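Local atomic coordinates of putative oxidoreductase (Jannaschia sp., PDB entry 3C24), a protein that is a putative oxidoreductase that probably binds a dinucleotide cofactor through an N-terminal Rossmann-type domain, its substrate being unknown. Residues T13-G18 / D69-A74. Sequence-based numbering, arbitrary orientation.
Sequences TVAILG and DVVVLA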
ATOM      1  N   THR A  13      26.533   8.808  27.105  1.00 17.44           N
ATOM      2  CA  THR A  13      25.516   8.668  28.130  1.00 18.40           C
ATOM      3  C   THR A  13      24.220   9.236  27.547  1.00 19.81           C
ATOM      4  O   THR A  13      24.136  10.395  27.209  1.00 18.41           O
ATOM      5  CB  THR A  13      25.910   9.314  29.440  1.00 20.32           C
ATOM      6  OG1 THR A  13      27.054   8.601  29.948  1.00 23.02           O
ATOM      7  CG2 THR A  13      24.770   9.198  30.432  1.00 21.87           C
ATOM      8  N   VAL A  14      23.197   8.381  27.452  1.00 16.44           N
ATOM      9  CA  VAL A  14      21.956   8.749  26.796  1.00 17.34           C
ATOM     10  C   VAL A  14      20.832   8.641  27.785  1.00 18.00           C
ATOM     11  O   VAL A  14      20.546   7.535  28.281  1.00 20.16           O
ATOM     12  CB  VAL A  14      21.677   7.815  25.615  1.00 17.52           C
ATOM     13  CG1 VAL A  14      20.374   8.178  24.858  1.00 17.79           C
ATOM     14  CG2 VAL A  14      22.857   7.783  24.588  1.00 16.81           C
ATOM     15  N   ALA A  15      20.225   9.794  28.085  1.00 18.14           N
ATOM     16  CA  ALA A  15      19.058   9.874  28.953  1.00 17.77           C
ATOM     17  C   ALA A  15      17.829   9.865  28.072  1.00 19.08           C
ATOM     18  O   ALA A  15      17.749  10.552  27.033  1.00 19.17           O
ATOM     19  CB  ALA A  15      19.104  11.135  29.812  1.00 19.91           C
ATOM     20  N   ILE A  16      16.879   9.025  28.432  1.00 16.36           N
ATOM     21  CA  ILE A  16      15.617   8.959  27.712  1.00 17.31           C
ATOM     22  C   ILE A  16      14.490   9.366  28.650  1.00 18.40           C
ATOM     23  O   ILE A  16      14.243   8.725  29.654  1.00 18.38           O
ATOM     24  CB  ILE A  16      15.355   7.556  27.172  1.00 18.43           C
ATOM     25  CG1 ILE A  16      16.496   7.104  26.248  1.00 23.04           C
ATOM     26  CG2 ILE A  16      14.030   7.490  26.415  1.00 16.85           C
ATOM     27  CD1 ILE A  16      16.477   5.675  25.890  1.00 24.93           C
ATOM     28  N   LEU A  17      13.815  10.442  28.268  1.00 18.62           N
ATOM     29  CA  LEU A  17      12.657  10.963  28.994  1.00 19.26           C
ATOM     30  C   LEU A  17      11.407  10.181  28.554  1.00 19.14           C
ATOM     31  O   LEU A  17      11.146   9.992  27.333  1.00 21.52           O
ATOM     32  CB  LEU A  17      12.501  12.480  28.752  1.00 19.98           C
ATOM     33  CG  LEU A  17      13.403  13.458  29.524  1.00 28.06           C
ATOM     34  CD1 LEU A  17      14.816  13.014  29.591  1.00 39.45           C
ATOM     35  CD2 LEU A  17      13.233  14.883  28.908  1.00 29.36           C
ATOM     36  N   GLY A  18      10.616   9.748  29.536  1.00 19.52           N
ATOM     37  CA  GLY A  18       9.423   8.955  29.253  1.00 16.93           C
ATOM     38  C   GLY A  18       9.870   7.545  28.855  1.00 19.20           C
ATOM     39  O   GLY A  18       9.259   6.860  28.050  1.00 21.45           O
ATOM     40  N   ASP A  69      25.011  13.135  27.773  1.00 19.35           N
ATOM     41  CA  ASP A  69      25.555  13.643  26.529  1.00 20.27           C
ATOM     42  C   ASP A  69      24.395  13.921  25.553  1.00 16.89           C
ATOM     43  O   ASP A  69      24.406  14.844  24.725  1.00 18.01           O
ATOM     44  CB  ASP A  69      26.503  12.643  25.895  1.00 21.60           C
ATOM     45  CG  ASP A  69      27.712  12.368  26.760  1.00 28.40           C
ATOM     46  OD1 ASP A  69      28.254  13.348  27.302  1.00 31.55           O
ATOM     47  OD2 ASP A  69      28.122  11.194  26.894  1.00 23.50           O
ATOM     48  N   VAL A  70      23.388  13.075  25.676  1.00 17.70           N
ATOM     49  CA  VAL A  70      22.224  13.081  24.797  1.00 16.47           C
ATOM     50  C   VAL A  70      20.998  12.932  25.671  1.00 17.05           C
ATOM     51  O   VAL A  70      20.987  12.142  26.608  1.00 18.80           O
ATOM     52  CB  VAL A  70      22.283  11.902  23.784  1.00 18.39           C
ATOM     53  CG1 VAL A  70      21.102  11.940  22.800  1.00 16.00           C
ATOM     54  CG2 VAL A  70      23.594  11.910  23.020  1.00 16.69           C
ATOM     55  N   VAL A  71      19.981  13.727  25.370  1.00 13.45           N
ATOM     56  CA  VAL A  71      18.666  13.664  26.040  1.00 17.96           C
ATOM     57  C   VAL A  71      17.602  13.492  24.963  1.00 15.56           C
ATOM     58  O   VAL A  71      17.341  14.367  24.141  1.00 17.25           O
ATOM     59  CB  VAL A  71      18.378  14.909  26.873  1.00 18.75           C
ATOM     60  CG1 VAL A  71      17.014  14.801  27.542  1.00 19.79           C
ATOM     61  CG2 VAL A  71      19.481  15.100  27.895  1.00 20.33           C
ATOM     62  N   VAL A  72      16.955  12.333  25.019  1.00 14.93           N
ATOM     63  CA  VAL A  72      15.955  11.911  24.066  1.00 14.71           C
ATOM     64  C   VAL A  72      14.576  12.172  24.608  1.00 16.36           C
ATOM     65  O   VAL A  72      14.196  11.689  25.689  1.00 17.15           O
ATOM     66  CB  VAL A  72      16.078  10.397  23.708  1.00 15.35           C
ATOM     67  CG1 VAL A  72      14.952  10.048  22.709  1.00 17.26           C
ATOM     68  CG2 VAL A  72      17.442  10.054  23.150  1.00 15.91           C
ATOM     69  N   LEU A  73      13.799  12.921  23.849  1.00 19.35           N
ATOM     70  CA  LEU A  73      12.446  13.275  24.250  1.00 19.90           C
ATOM     71  C   LEU A  73      11.409  12.294  23.708  1.00 20.03           C
ATOM     72  O   LEU A  73      10.775  12.549  22.692  1.00 20.58           O
ATOM     73  CB  LEU A  73      12.098  14.716  23.795  1.00 18.14           C
ATOM     74  CG  LEU A  73      13.143  15.794  24.159  1.00 23.96           C
ATOM     75  CD1 LEU A  73      12.583  17.164  23.823  1.00 26.53           C
ATOM     76  CD2 LEU A  73      13.511  15.773  25.614  1.00 19.28           C
ATOM     77  N   ALA A  74      11.289  11.146  24.378  1.00 20.73           N
ATOM     78  CA  ALA A  74      10.356  10.069  23.930  1.00 21.26           C
ATOM     79  C   ALA A  74       8.952  10.330  24.469  1.00 23.62           C
ATOM     80  O   ALA A  74       8.405   9.542  25.245  1.00 25.58           O
ATOM     81  CB  ALA A  74      10.861   8.695  24.373  1.00 20.87           C
TER
HETATM   82  O   HOH W   1       7.277   7.480  26.528  1.00 32.06           O
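Leu-17 packs alongside Leu-73 and slants across Val-71 where strands 13-17 and 70-73 run parallel, their short axes 21° apart, in the Rossmann-type sheet whose strand order begins 2-1-3. Packing is tightest here: Leu-17 CD1 lies 3.5 Å from Val-71 CG1, and Leu-17 CD2 lies 3.4 Å from Leu-73 CD2, both under usual van der Waals separation. Chi1 sets Leu-17 CG beside the backbone N, and chi2 (43°) then turns CD1 toward Val-71 and CD2 toward Leu-73; Trp-64 and helix 77-87 also touch this side chain. The face of Val-14, Ile-16 and Val-72 is looser; Val-14 CG1 to Val-72 CG2 measures 3.9 Å. Between the faces, Val-72 N donates to Ala-15 O at 2.8 Å.

Against this buried, apolar side, the partly exposed Thr-13/Asp-69 end relies on hydrogen bonds. Thr-13 N gives Asp-69 OD2 a 2.9 Å bond on the anti side but 29° out of the carboxylate plane, and Thr-13 O accepts from both Asp-69 N and Val-70 N. An alanine in place of Asp-69 would probably leave Thr-13 N without this acceptor and Arg-92 without its long, weak ion pair. At the other end, one water donates to Gly-18 O at 2.6 Å and to Ala-74 O at 2.7 Å.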